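Local coordinates for protein pyruvate kinase 1 (Trypanosoma brucei brucei, PDB 4KCV) that catalyses the last step of glycolysis, the transfer of phosphate from phosphoenolpyruvate to ADP that yields pyruvate and ATP, at residues K86-R91 and V185-V190; S141-D146 and N179-E184; F210-R215 and K239-Q244; G258-R263 and P292-T297. All coordinates share one frame; numbering follows the deposited sequence. Where two conformers were deposited one is given.

Contact 1: residues K86-R91 and V185-V190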
loop_
_atom_site.group_PDB
_atom_site.type_symbol
_atom_site.label_atom_id
_atom_site.label_comp_id
_atom_site.label_asym_id
_atom_site.label_seq_id
_atom_site.Cartn_x
_atom_site.Cartn_y
_atom_site.Cartn_z
ATOM N N LYS A 86 33.879 -29.314 -11.800
ATOM C CA LYS A 86 34.596 -28.650 -12.874
ATOM C C LYS A 86 33.619 -28.264 -13.987
ATOM O O LYS A 86 33.550 -27.115 -14.384
ATOM C CB LYS A 86 35.685 -29.577 -13.417
ATOM C CG LYS A 86 36.653 -28.924 -14.399
ATOM C CD LYS A 86 37.750 -29.921 -14.787
ATOM C CE LYS A 86 38.784 -29.309 -15.724
ATOM N NZ LYS A 86 39.362 -28.094 -15.088
ATOM N N GLY A 87 32.788 -29.209 -14.404
ATOM C CA GLY A 87 31.758 -28.915 -15.377
ATOM C C GLY A 87 32.336 -29.031 -16.770
ATOM O O GLY A 87 33.556 -29.166 -16.927
ATOM N N PRO A 88 31.471 -28.980 -17.793
ATOM C CA PRO A 88 31.955 -29.087 -19.160
ATOM C C PRO A 88 32.608 -27.770 -19.563
ATOM O O PRO A 88 32.322 -26.744 -18.953
ATOM C CB PRO A 88 30.664 -29.315 -19.958
ATOM C CG PRO A 88 29.628 -28.562 -19.185
ATOM C CD PRO A 88 30.021 -28.702 -17.734
ATOM N N GLU A 89 33.488 -27.792 -20.562
ATOM C CA GLU A 89 34.114 -26.545 -21.020
ATOM C C GLU A 89 34.434 -26.489 -22.520
ATOM O O GLU A 89 34.676 -27.512 -23.156
ATOM C CB GLU A 89 35.367 -26.234 -20.196
ATOM C CG GLU A 89 36.230 -27.438 -19.876
ATOM C CD GLU A 89 37.370 -27.089 -18.934
ATOM O OE1 GLU A 89 38.460 -27.671 -19.077
ATOM O OE2 GLU A 89 37.178 -26.223 -18.051
ATOM N N ILE A 90 34.429 -25.282 -23.068
ATOM C CA ILE A 90 35.022 -25.025 -24.381
ATOM C C ILE A 90 36.424 -24.431 -24.212
ATOM O O ILE A 90 36.631 -23.465 -23.457
ATOM C CB ILE A 90 34.169 -24.042 -25.203
ATOM C CG1 ILE A 90 32.689 -24.456 -25.149
ATOM C CG2 ILE A 90 34.704 -23.939 -26.637
ATOM C CD1 ILE A 90 31.759 -23.486 -25.852
ATOM N N ARG A 91 37.384 -25.023 -24.887
ATOM C CA ARG A 91 38.737 -24.510 -24.859
ATOM C C ARG A 91 39.306 -24.425 -26.274
ATOM O O ARG A 91 38.795 -25.060 -27.196
ATOM C CB ARG A 91 39.588 -25.411 -23.980
ATOM C CG ARG A 91 38.900 -25.770 -22.670
ATOM C CD ARG A 91 39.880 -26.227 -21.611
ATOM N NE ARG A 91 40.750 -25.142 -21.159
ATOM C CZ ARG A 91 40.546 -24.393 -20.067
ATOM N NH1 ARG A 91 39.444 -24.537 -19.345
ATOM N NH2 ARG A 91 41.417 -23.444 -19.745
ATOM N N VAL A 185 24.504 -22.884 -26.106
ATOM C CA VAL A 185 25.636 -23.784 -26.046
ATOM C C VAL A 185 25.153 -25.168 -25.682
ATOM O O VAL A 185 24.446 -25.334 -24.705
ATOM C CB VAL A 185 26.685 -23.299 -25.033
ATOM C CG1 VAL A 185 27.590 -24.439 -24.606
ATOM C CG2 VAL A 185 27.509 -22.166 -25.632
ATOM N N ASP A 186 25.501 -26.158 -26.495
ATOM C CA ASP A 186 24.918 -27.492 -26.358
ATOM C C ASP A 186 25.917 -28.531 -25.853
ATOM O O ASP A 186 26.217 -29.490 -26.538
ATOM C CB ASP A 186 24.305 -27.948 -27.681
ATOM C CG ASP A 186 22.948 -28.623 -27.496
ATOM O OD1 ASP A 186 22.468 -28.714 -26.344
ATOM O OD2 ASP A 186 22.359 -29.063 -28.507
ATOM N N LEU A 187 26.434 -28.321 -24.654
ATOM C CA LEU A 187 27.299 -29.283 -24.006
ATOM C C LEU A 187 26.475 -30.124 -23.037
ATOM O O LEU A 187 25.437 -29.676 -22.545
ATOM C CB LEU A 187 28.420 -28.569 -23.234
ATOM C CG LEU A 187 29.454 -27.746 -24.008
ATOM C CD1 LEU A 187 30.292 -26.912 -23.042
ATOM C CD2 LEU A 187 30.347 -28.649 -24.857
ATOM N N PRO A 188 26.945 -31.352 -22.760
ATOM C CA PRO A 188 26.289 -32.238 -21.801
ATOM C C PRO A 188 26.320 -31.636 -20.406
ATOM O O PRO A 188 27.148 -30.751 -20.123
ATOM C CB PRO A 188 27.168 -33.485 -21.832
ATOM C CG PRO A 188 28.524 -32.954 -22.150
ATOM C CD PRO A 188 28.269 -31.861 -23.161
ATOM N N ALA A 189 25.432 -32.102 -19.543
ATOM C CA ALA A 189 25.358 -31.575 -18.190
ATOM C C ALA A 189 26.605 -31.974 -17.436
ATOM O O ALA A 189 27.180 -31.181 -16.670
ATOM C CB ALA A 189 24.125 -32.112 -17.487
ATOM N N VAL A 190 27.016 -33.219 -17.634
ATOM C CA VAL A 190 28.170 -33.747 -16.925
ATOM C C VAL A 190 29.201 -34.284 -17.905
ATOM O O VAL A 190 28.863 -35.016 -18.834
ATOM C CB VAL A 190 27.777 -34.839 -15.894
ATOM C CG1 VAL A 190 26.781 -34.284 -14.884
ATOM C CG2 VAL A 190 27.198 -36.052 -16.584
#

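Contact 2: residues S141-D146 and N179-E184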
loop_
_atom_site.group_PDB
_atom_site.type_symbol
_atom_site.label_atom_id
_atom_site.label_comp_id
_atom_site.label_asym_id
_atom_site.label_seq_id
_atom_site.Cartn_x
_atom_site.Cartn_y
_atom_site.Cartn_z
ATOM N N SER A 141 30.497 -12.186 -31.171
ATOM C CA SER A 141 31.778 -12.161 -30.465
ATOM C C SER A 141 32.174 -13.557 -29.978
ATOM O O SER A 141 31.316 -14.358 -29.584
ATOM C CB SER A 141 31.698 -11.219 -29.255
ATOM O OG SER A 141 31.641 -9.869 -29.663
ATOM N N ILE A 142 33.481 -13.816 -29.940
ATOM C CA ILE A 142 34.028 -14.964 -29.238
ATOM C C ILE A 142 34.968 -14.438 -28.166
ATOM O O ILE A 142 35.803 -13.576 -28.445
ATOM C CB ILE A 142 34.812 -15.894 -30.191
ATOM C CG1 ILE A 142 33.874 -16.528 -31.218
ATOM C CG2 ILE A 142 35.558 -16.974 -29.404
ATOM C CD1 ILE A 142 34.599 -17.212 -32.380
ATOM N N TYR A 143 34.818 -14.931 -26.935
ATOM C CA TYR A 143 35.692 -14.499 -25.837
ATOM C C TYR A 143 36.711 -15.568 -25.569
ATOM O O TYR A 143 36.366 -16.757 -25.527
ATOM C CB TYR A 143 34.886 -14.266 -24.557
ATOM C CG TYR A 143 34.010 -13.045 -24.586
ATOM C CD1 TYR A 143 34.164 -12.072 -25.568
ATOM C CD2 TYR A 143 33.016 -12.858 -23.629
ATOM C CE1 TYR A 143 33.352 -10.947 -25.594
ATOM C CE2 TYR A 143 32.208 -11.725 -23.642
ATOM C CZ TYR A 143 32.403 -10.764 -24.605
ATOM O OH TYR A 143 31.620 -9.630 -24.606
ATOM N N VAL A 144 37.940 -15.145 -25.283
ATOM C CA VAL A 144 39.027 -16.067 -25.047
ATOM C C VAL A 144 39.726 -15.712 -23.742
ATOM O O VAL A 144 40.011 -14.540 -23.479
ATOM C CB VAL A 144 40.053 -16.031 -26.209
ATOM C CG1 VAL A 144 41.011 -17.205 -26.114
ATOM C CG2 VAL A 144 39.326 -16.044 -27.554
ATOM N N ASP A 145 39.982 -16.727 -22.920
ATOM C CA ASP A 145 40.811 -16.571 -21.740
ATOM C C ASP A 145 40.109 -15.715 -20.698
ATOM O O ASP A 145 40.546 -14.610 -20.412
ATOM C CB ASP A 145 42.150 -15.929 -22.121
ATOM C CG ASP A 145 43.292 -16.437 -21.283
ATOM O OD1 ASP A 145 43.070 -17.325 -20.439
ATOM O OD2 ASP A 145 44.416 -15.951 -21.467
ATOM N N ASP A 146 38.983 -16.206 -20.185
ATOM C CA ASP A 146 38.131 -15.437 -19.256
ATOM C C ASP A 146 37.799 -14.053 -19.762
ATOM O O ASP A 146 37.817 -13.099 -19.004
ATOM C CB ASP A 146 38.771 -15.336 -17.878
ATOM C CG ASP A 146 38.517 -16.559 -17.039
ATOM O OD1 ASP A 146 37.704 -17.415 -17.450
ATOM O OD2 ASP A 146 39.155 -16.695 -15.988
ATOM N N ASN A 179 34.424 -18.520 -24.272
ATOM C CA ASN A 179 33.032 -18.233 -23.980
ATOM C C ASN A 179 32.364 -17.692 -25.212
ATOM O O ASN A 179 32.965 -16.957 -25.983
ATOM C CB ASN A 179 32.904 -17.221 -22.818
ATOM C CG ASN A 179 33.438 -17.776 -21.501
ATOM O OD1 ASN A 179 34.628 -17.675 -21.215
ATOM N ND2 ASN A 179 32.576 -18.440 -20.742
ATOM N N LEU A 180 31.131 -18.116 -25.436
ATOM C CA LEU A 180 30.363 -17.603 -26.546
ATOM C C LEU A 180 29.186 -16.762 -26.023
ATOM O O LEU A 180 28.123 -17.301 -25.722
ATOM C CB LEU A 180 29.893 -18.776 -27.408
ATOM C CG LEU A 180 31.042 -19.706 -27.818
ATOM C CD1 LEU A 180 30.507 -20.987 -28.454
ATOM C CD2 LEU A 180 31.993 -18.979 -28.768
ATOM N N PRO A 181 29.419 -15.458 -25.809
ATOM C CA PRO A 181 28.447 -14.633 -25.067
ATOM C C PRO A 181 27.121 -14.526 -25.809
ATOM O O PRO A 181 27.103 -14.348 -27.027
ATOM C CB PRO A 181 29.124 -13.271 -24.997
ATOM C CG PRO A 181 30.066 -13.253 -26.159
ATOM C CD PRO A 181 30.558 -14.661 -26.299
ATOM N N GLY A 182 26.027 -14.737 -25.088
ATOM C CA GLY A 182 24.696 -14.590 -25.658
ATOM C C GLY A 182 24.352 -15.745 -26.569
ATOM O O GLY A 182 23.323 -15.736 -27.229
ATOM N N CYS A 183 25.204 -16.762 -26.571
ATOM C CA CYS A 183 25.095 -17.854 -27.534
ATOM C C CYS A 183 24.563 -19.109 -26.855
ATOM O O CYS A 183 25.020 -19.489 -25.775
ATOM C CB CYS A 183 26.458 -18.152 -28.189
ATOM S SG CYS A 183 27.185 -16.823 -29.190
ATOM N N GLU A 184 23.608 -19.767 -27.505
ATOM C CA GLU A 184 23.171 -21.098 -27.078
ATOM C C GLU A 184 24.345 -22.070 -27.135
ATOM O O GLU A 184 25.117 -22.060 -28.089
ATOM C CB GLU A 184 22.056 -21.600 -27.987
ATOM C CG GLU A 184 20.853 -22.138 -27.244
ATOM C CD GLU A 184 19.972 -21.033 -26.691
ATOM O OE1 GLU A 184 20.503 -19.952 -26.341
ATOM O OE2 GLU A 184 18.745 -21.241 -26.609
#

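Contact 3: residues F210-R215 and K239-Q244. With MG (magnesium ion), chain C; AKG (2-oxoglutaric acid), chain E.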
loop_
_atom_site.group_PDB
_atom_site.type_symbol
_atom_site.label_atom_id
_atom_site.label_comp_id
_atom_site.label_asym_id
_atom_site.label_seq_id
_atom_site.Cartn_x
_atom_site.Cartn_y
_atom_site.Cartn_z
ATOM N N PHE A 210 27.492 -28.314 -5.980
ATOM C CA PHE A 210 27.383 -27.057 -6.693
ATOM C C PHE A 210 27.656 -27.361 -8.170
ATOM O O PHE A 210 28.820 -27.557 -8.581
ATOM C CB PHE A 210 28.403 -26.024 -6.155
ATOM C CG PHE A 210 28.186 -25.625 -4.693
ATOM C CD1 PHE A 210 27.010 -25.957 -4.023
ATOM C CD2 PHE A 210 29.123 -24.842 -4.037
ATOM C CE1 PHE A 210 26.795 -25.560 -2.704
ATOM C CE2 PHE A 210 28.924 -24.440 -2.718
ATOM C CZ PHE A 210 27.745 -24.785 -2.049
ATOM N N ALA A 211 26.591 -27.478 -8.959
ATOM C CA ALA A 211 26.732 -27.966 -10.316
ATOM C C ALA A 211 27.047 -26.839 -11.288
ATOM O O ALA A 211 26.233 -25.961 -11.512
ATOM C CB ALA A 211 25.483 -28.723 -10.753
ATOM N N SER A 212 28.178 -26.955 -11.964
ATOM C CA SER A 212 28.700 -25.871 -12.781
ATOM C C SER A 212 27.956 -25.719 -14.112
ATOM O O SER A 212 27.430 -26.702 -14.662
ATOM C CB SER A 212 30.197 -26.084 -13.013
ATOM O OG SER A 212 30.934 -25.756 -11.832
ATOM N N PHE A 213 27.830 -24.470 -14.576
ATOM C CA PHE A 213 27.396 -24.175 -15.963
ATOM C C PHE A 213 26.020 -24.781 -16.311
ATOM O O PHE A 213 25.806 -25.320 -17.423
ATOM C CB PHE A 213 28.479 -24.639 -16.963
ATOM C CG PHE A 213 28.361 -24.019 -18.334
ATOM C CD1 PHE A 213 28.414 -22.626 -18.504
ATOM C CD2 PHE A 213 28.338 -24.835 -19.487
ATOM C CE1 PHE A 213 28.346 -22.061 -19.779
ATOM C CE2 PHE A 213 28.282 -24.270 -20.762
ATOM C CZ PHE A 213 28.272 -22.883 -20.909
ATOM N N ILE A 214 25.070 -24.658 -15.393
ATOM C CA ILE A 214 23.710 -25.168 -15.644
ATOM C C ILE A 214 22.923 -24.211 -16.546
ATOM O O ILE A 214 22.684 -23.034 -16.184
ATOM C CB ILE A 214 22.937 -25.384 -14.337
ATOM C CG1 ILE A 214 23.567 -26.537 -13.527
ATOM C CG2 ILE A 214 21.472 -25.671 -14.643
ATOM C CD1 ILE A 214 23.450 -27.897 -14.196
ATOM N N ARG A 215 22.480 -24.722 -17.695
ATOM C CA ARG A 215 21.828 -23.882 -18.716
ATOM C C ARG A 215 20.343 -24.166 -18.869
ATOM O O ARG A 215 19.607 -23.346 -19.414
ATOM C CB ARG A 215 22.518 -24.057 -20.058
ATOM C CG ARG A 215 23.901 -23.461 -20.096
ATOM C CD ARG A 215 24.822 -24.324 -20.925
ATOM N NE ARG A 215 25.171 -25.569 -20.231
ATOM C CZ ARG A 215 25.368 -26.739 -20.834
ATOM N NH1 ARG A 215 25.223 -26.833 -22.143
ATOM N NH2 ARG A 215 25.678 -27.820 -20.118
ATOM N N LYS A 239 24.565 -23.784 -10.521
ATOM C CA LYS A 239 25.346 -22.564 -10.694
ATOM C C LYS A 239 24.947 -21.865 -11.986
ATOM O O LYS A 239 24.987 -22.463 -13.087
ATOM C CB LYS A 239 26.842 -22.882 -10.698
ATOM C CG LYS A 239 27.295 -23.640 -9.444
ATOM C CD LYS A 239 28.756 -24.086 -9.513
ATOM C CE LYS A 239 29.715 -22.953 -9.886
ATOM N NZ LYS A 239 31.073 -23.503 -10.219
ATOM N N ILE A 240 24.428 -20.652 -11.847
ATOM C CA ILE A 240 23.983 -19.889 -13.018
ATOM C C ILE A 240 25.153 -19.058 -13.553
ATOM O O ILE A 240 25.708 -18.210 -12.832
ATOM C CB ILE A 240 22.778 -18.976 -12.671
ATOM C CG1 ILE A 240 21.603 -19.818 -12.166
ATOM C CG2 ILE A 240 22.356 -18.136 -13.872
ATOM C CD1 ILE A 240 21.014 -20.791 -13.181
ATOM N N GLU A 241 25.627 -19.408 -14.755
ATOM C CA GLU A 241 26.911 -18.874 -15.240
ATOM C C GLU A 241 26.873 -18.232 -16.618
ATOM O O GLU A 241 27.883 -17.726 -17.065
ATOM C CB GLU A 241 28.006 -19.942 -15.227
ATOM C CG GLU A 241 28.001 -20.848 -14.024
ATOM C CD GLU A 241 29.353 -21.497 -13.801
ATOM O OE1 GLU A 241 30.348 -20.752 -13.721
ATOM O OE2 GLU A 241 29.416 -22.728 -13.618
ATOM N N ASN A 242 25.730 -18.280 -17.302
ATOM C CA ASN A 242 25.615 -17.677 -18.625
ATOM C C ASN A 242 24.195 -17.216 -18.908
ATOM O O ASN A 242 23.309 -17.385 -18.065
ATOM C CB ASN A 242 26.152 -18.645 -19.726
ATOM C CG ASN A 242 25.126 -19.701 -20.167
ATOM O OD1 ASN A 242 24.199 -20.048 -19.427
ATOM N ND2 ASN A 242 25.326 -20.256 -21.396
ATOM N N HIS A 243 23.975 -16.585 -20.059
ATOM C CA HIS A 243 22.673 -15.980 -20.333
ATOM C C HIS A 243 21.566 -17.030 -20.405
ATOM O O HIS A 243 20.415 -16.763 -20.034
ATOM C CB HIS A 243 22.714 -15.144 -21.615
ATOM C CG HIS A 243 22.538 -15.957 -22.851
ATOM N ND1 HIS A 243 23.521 -16.767 -23.324
ATOM C CD2 HIS A 243 21.386 -16.275 -23.578
ATOM C CE1 HIS A 243 23.046 -17.486 -24.363
ATOM N NE2 HIS A 243 21.743 -17.185 -24.521
ATOM N N GLN A 244 21.901 -18.233 -20.868
ATOM C CA GLN A 244 20.917 -19.302 -20.954
ATOM C C GLN A 244 20.368 -19.634 -19.589
ATOM O O GLN A 244 19.172 -19.841 -19.431
ATOM C CB GLN A 244 21.546 -20.569 -21.503
ATOM C CG GLN A 244 21.633 -20.657 -22.992
ATOM C CD GLN A 244 22.333 -21.943 -23.405
ATOM O OE1 GLN A 244 23.592 -22.040 -23.349
ATOM N NE2 GLN A 244 21.530 -22.996 -23.623
HETATM MG MG MG C . 32.334 -20.690 -12.526
HETATM C C1 AKG E . 32.000 -18.421 -10.679
HETATM O O1 AKG E . 31.807 -17.374 -10.031
HETATM O O2 AKG E . 32.123 -18.354 -11.924
HETATM C C2 AKG E . 32.031 -19.800 -9.962
HETATM O O5 AKG E . 32.271 -20.859 -10.573
HETATM C C3 AKG E . 31.959 -19.758 -8.428
HETATM C C4 AKG E . 33.358 -20.059 -7.860
HETATM C C5 AKG E . 34.253 -18.815 -7.987
HETATM O O3 AKG E . 34.529 -18.413 -9.139
HETATM O O4 AKG E . 34.661 -18.310 -6.929
HETATM O O HOH W 1 24.320 -21.037 -16.631
HETATM O O HOH W 2 32.164 -22.970 -13.246
#

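Contact 4: residues G258-R263 and P292-T297. With AKG (2-oxoglutaric acid), chain E.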
loop_
_atom_site.group_PDB
_atom_site.type_symbol
_atom_site.label_atom_id
_atom_site.label_comp_id
_atom_site.label_asym_id
_atom_site.label_seq_id
_atom_site.Cartn_x
_atom_site.Cartn_y
_atom_site.Cartn_z
ATOM N N GLY A 258 18.378 -25.541 -5.072
ATOM C CA GLY A 258 18.952 -24.238 -4.713
ATOM C C GLY A 258 19.731 -23.684 -5.897
ATOM O O GLY A 258 19.881 -24.362 -6.922
ATOM N N ILE A 259 20.208 -22.448 -5.765
ATOM C CA ILE A 259 20.881 -21.758 -6.858
ATOM C C ILE A 259 22.131 -21.067 -6.315
ATOM O O ILE A 259 22.143 -20.591 -5.161
ATOM C CB ILE A 259 19.955 -20.689 -7.490
ATOM C CG1 ILE A 259 18.763 -21.354 -8.206
ATOM C CG2 ILE A 259 20.738 -19.783 -8.448
ATOM C CD1 ILE A 259 19.161 -22.272 -9.371
ATOM N N MET A 260 23.205 -21.081 -7.104
ATOM C CA MET A 260 24.323 -20.174 -6.859
ATOM C C MET A 260 24.398 -19.153 -7.966
ATOM O O MET A 260 24.399 -19.505 -9.138
ATOM C CB MET A 260 25.670 -20.926 -6.781
ATOM C CG MET A 260 26.846 -19.997 -6.449
ATOM S SD MET A 260 28.458 -20.686 -6.882
ATOM C CE MET A 260 28.475 -22.095 -5.785
ATOM N N VAL A 261 24.482 -17.882 -7.599
ATOM C CA VAL A 261 24.696 -16.832 -8.587
ATOM C C VAL A 261 26.183 -16.732 -8.797
ATOM O O VAL A 261 26.883 -16.135 -7.975
ATOM C CB VAL A 261 24.168 -15.464 -8.094
ATOM C CG1 VAL A 261 24.477 -14.383 -9.115
ATOM C CG2 VAL A 261 22.670 -15.531 -7.814
ATOM N N ALA A 262 26.682 -17.458 -9.792
ATOM C CA ALA A 262 28.116 -17.666 -9.948
ATOM C C ALA A 262 28.694 -16.509 -10.752
ATOM O O ALA A 262 28.864 -16.608 -11.963
ATOM C CB ALA A 262 28.371 -19.001 -10.665
ATOM N N ARG A 263 28.965 -15.401 -10.082
ATOM C CA ARG A 263 29.118 -14.091 -10.767
ATOM C C ARG A 263 30.393 -13.971 -11.604
ATOM O O ARG A 263 30.477 -13.149 -12.507
ATOM C CB ARG A 263 29.060 -12.960 -9.740
ATOM C CG ARG A 263 27.743 -12.894 -8.998
ATOM C CD ARG A 263 27.681 -11.653 -8.122
ATOM N NE ARG A 263 28.807 -11.582 -7.200
ATOM C CZ ARG A 263 28.991 -10.604 -6.325
ATOM N NH1 ARG A 263 28.111 -9.611 -6.224
ATOM N NH2 ARG A 263 30.086 -10.588 -5.577
ATOM N N PRO A 292 17.071 -22.141 -1.225
ATOM C CA PRO A 292 18.313 -21.473 -0.832
ATOM C C PRO A 292 19.090 -20.902 -2.011
ATOM O O PRO A 292 19.102 -21.466 -3.110
ATOM C CB PRO A 292 19.120 -22.584 -0.111
ATOM C CG PRO A 292 18.450 -23.875 -0.519
ATOM C CD PRO A 292 17.003 -23.532 -0.736
ATOM N N VAL A 293 19.603 -19.703 -1.821
ATOM C CA VAL A 293 20.375 -19.075 -2.857
ATOM C C VAL A 293 21.693 -18.552 -2.319
ATOM O O VAL A 293 21.747 -18.029 -1.198
ATOM C CB VAL A 293 19.564 -17.994 -3.614
ATOM C CG1 VAL A 293 19.132 -16.868 -2.685
ATOM C CG2 VAL A 293 20.365 -17.453 -4.816
ATOM N N ILE A 294 22.772 -18.805 -3.066
ATOM C CA ILE A 294 24.126 -18.402 -2.662
ATOM C C ILE A 294 24.643 -17.324 -3.592
ATOM O O ILE A 294 24.576 -17.474 -4.825
ATOM C CB ILE A 294 25.105 -19.601 -2.734
ATOM C CG1 ILE A 294 24.548 -20.787 -1.915
ATOM C CG2 ILE A 294 26.496 -19.174 -2.254
ATOM C CD1 ILE A 294 25.336 -22.070 -2.044
ATOM N N CYS A 295 25.118 -16.218 -3.029
ATOM C CA CYS A 295 25.838 -15.237 -3.831
ATOM C C CYS A 295 27.362 -15.492 -3.720
ATOM O O CYS A 295 27.869 -15.737 -2.636
ATOM C CB CYS A 295 25.486 -13.801 -3.389
ATOM S SG CYS A 295 26.313 -12.493 -4.384
ATOM N N ALA A 296 28.052 -15.499 -4.855
ATOM C CA ALA A 296 29.462 -15.938 -4.924
ATOM C C ALA A 296 30.337 -14.946 -5.716
ATOM O O ALA A 296 29.853 -14.248 -6.623
ATOM C CB ALA A 296 29.557 -17.329 -5.563
ATOM N N THR A 297 31.622 -14.932 -5.379
ATOM C CA THR A 297 32.714 -14.502 -6.266
ATOM C C THR A 297 33.216 -13.090 -5.961
ATOM O O THR A 297 32.507 -12.113 -6.186
ATOM C CB THR A 297 32.374 -14.634 -7.758
ATOM O OG1 THR A 297 32.013 -15.990 -8.029
ATOM C CG2 THR A 297 33.615 -14.265 -8.626
HETATM C C1 AKG E . 32.000 -18.421 -10.679
HETATM O O1 AKG E . 31.807 -17.374 -10.031
HETATM O O2 AKG E . 32.123 -18.354 -11.924
HETATM C C2 AKG E . 32.031 -19.800 -9.962
HETATM O O5 AKG E . 32.271 -20.859 -10.573
HETATM C C3 AKG E . 31.959 -19.758 -8.428
HETATM C C4 AKG E . 33.358 -20.059 -7.860
HETATM C C5 AKG E . 34.253 -18.815 -7.987
HETATM O O3 AKG E . 34.529 -18.413 -9.139
HETATM O O4 AKG E . 34.661 -18.310 -6.929
#

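Contact 1: residues K86-R91 and V185-V190
P88 leans its ring on the chain at L187-A189. Its CB lies 3.9 Å from L187 CD1. The next ring atom, CG, comes closest to the backbone, 3.4 Å from P188 O. The last, CD, sits 3.9 Å from A189 O. The ring thus starts on a leucine methyl and ends on two carbonyl oxygens. L187 has CG anti to its own carbonyl carbon (chi1 -64°), which sets CD1 between P88 and I90, 4.0 Å from I90 CG1. Further along, I90 CD1 approaches V185 CG1 more loosely, at 4.5 Å.

Both segments are loops, and they run in roughly opposite directions. K86-R91 leaves barrel strand 80-84 and leads out to the smaller beta domain, known in pyruvate kinases as the B domain. V185-V190 brings the chain back toward helix 192-203. The contact therefore joins the outgoing and returning connections of that domain.

The CB of E89 points away from V185-V190. Its OE2 forms a salt bridge with R91 NH1 at 3.1 Å, within the same segment. On the returning loop, R215 donates to the carbonyls of V185, L187 and P188.

Contact 2: residues S141-D146 and N179-E184
The ring of Y143 lies against P181, which covers one of its faces. P181 CG stands 3.7 Å from the centroid of the Y143 ring and 15° off the ring normal. This is a CH-pi contact, displaced slightly toward the CE2 side of the ring. The Y143 torsion explains it: CG is anti to the carbonyl carbon (chi1 -71°), which sets the ring against P181. P181 CD also rests on the backbone, 3.4 Å from S141 O.

Y143 and N179 form an antiparallel hydrogen-bonded pair. Y143 N donates to N179 O and N179 N to Y143 O, each at 2.9 Å. Their side chains leave the same face of the sheet, with Y143 CB 4.0 Å from N179 CB. The amide end of N179 has its partner elsewhere: ND2 bonds to E269.

I142 and L180 lie side by side and point the same way. L180 holds chi1 at -52°, which brings CD2 alongside I142 CG1, 3.9 Å away. L180 also begins a type II turn that ends at C183, closed by a bond from C183 N to L180 O.

Strand 178-179 is an outermost strand, within this chain, of the mixed sheet of the B domain. P181 has no N-H to donate. Past N179 the backbone pairing with strand 141-144 therefore gives way to contacts of the proline ring with Y143 and S141 O, and of L180 with I142.

Contact 3: residues F210-R215 and K239-Q244
K239 lays its aliphatic chain along F210-S212, with CB and CG beside A211 O and CD 3.9 Å from F210 CB. The chain bends at chi3 (51°), which brings NZ to S212 OG at 2.8 Å. NZ also donates to O5 of the bound 2-oxoglutarate, 2.9 Å away, and to D84. S212 OG has a further partner in T85 O.

The carboxylate of E241 lies between metal and backbone. OE1 binds the magnesium ion at 2.3 Å. OE2 accepts from F213 N at 2.5 Å, a bent bond so short that its length is doubtful. OE2 also accepts from a water on the same metal. The magnesium is completed by D265 and by O2 and O5 of 2-oxoglutarate.

The F213 ring carries R215 CD over one face and meets E241 CB at its edge. R215 NE donates to F213 O at 2.9 Å, close to the guanidinium plane, which ties the side chain back to its own segment. R215 and Q244 run side by side, with R215 CD 3.6 Å from Q244 OE1. That oxygen accepts from V185 N and N242 ND2. N242 caps the helix that follows, its OD1 accepting from G245 N. A water bridges I214 O, E241 N and N242 OD1.

K239 N bonds to A211 O at 2.9 Å and I214 N to K239 O. Strands 208-211 and 235-240 are neighbours in the TIM barrel, joined by helix 217-227 in a beta-alpha-beta unit. Strand 258-262 flanks 235-240 on its other side, and helix 243-247 begins just after the metal ligand.

Contact 4: residues G258-R263 and P292-T297
R263 reaches across to the end of the neighbouring strand with its guanidinium turned so that C295 SG lies over one face, 3.8 Å from CZ. Its edge meets two carbonyls. R263 NE donates to A296 O at 2.9 Å, from above the carbonyl plane. R263 NH2 donates to T297 O, also at 2.9 Å. A bend at chi3 (-55°) brings these nitrogens to the backbone. NH2 has a second partner in D316, which forms a salt bridge with it.

M260, I294, A262 and A296 point to one face of the sheet. With chi1 at -177°, M260 extends away from its own N and lays SD 3.8 Å from A296 CB. I259, V261, V293 and C295 point to the other face. There V261 CG2 touches V293 CG2 at 4.2 Å, and I259 and V293 pack on helix 275-289.

The backbones run parallel, with strand axes 14° apart. Among their bonds, V261 N to I294 O is 2.8 Å; A296 N to V261 O is weak.

T297 OG1 lies 2.4 Å from O1 of 2-oxoglutarate, a hydrogen bond modelled so short that its exact length is doubtful. The pair are strands 6 and 7 of the TIM barrel, whose C-terminal ends hold the ligand, as expected for the active site of this fold.

Overall arrangement
Contacts 3 and 4 are buried in the barrel and share its sheet, since strands 235-240 and 258-262 are neighbours. Both touch 2-oxoglutarate, and charged or hydroxyl groups gather at their strand ends. Contacts 1 and 2 lie farther from the centre of the chain and are only partly buried. Contact 2 is nested in the loop that contact 1 closes, and L180 packs on I90 and V185. Contact 1 is mainly apolar between loops, while contact 2 adds a short antiparallel pairing. Contact 1 meets contact 3 through the polar side chains of R215 and Q244. Contacts 1 and 4 do not touch, with nearest atoms about 10 Å apart.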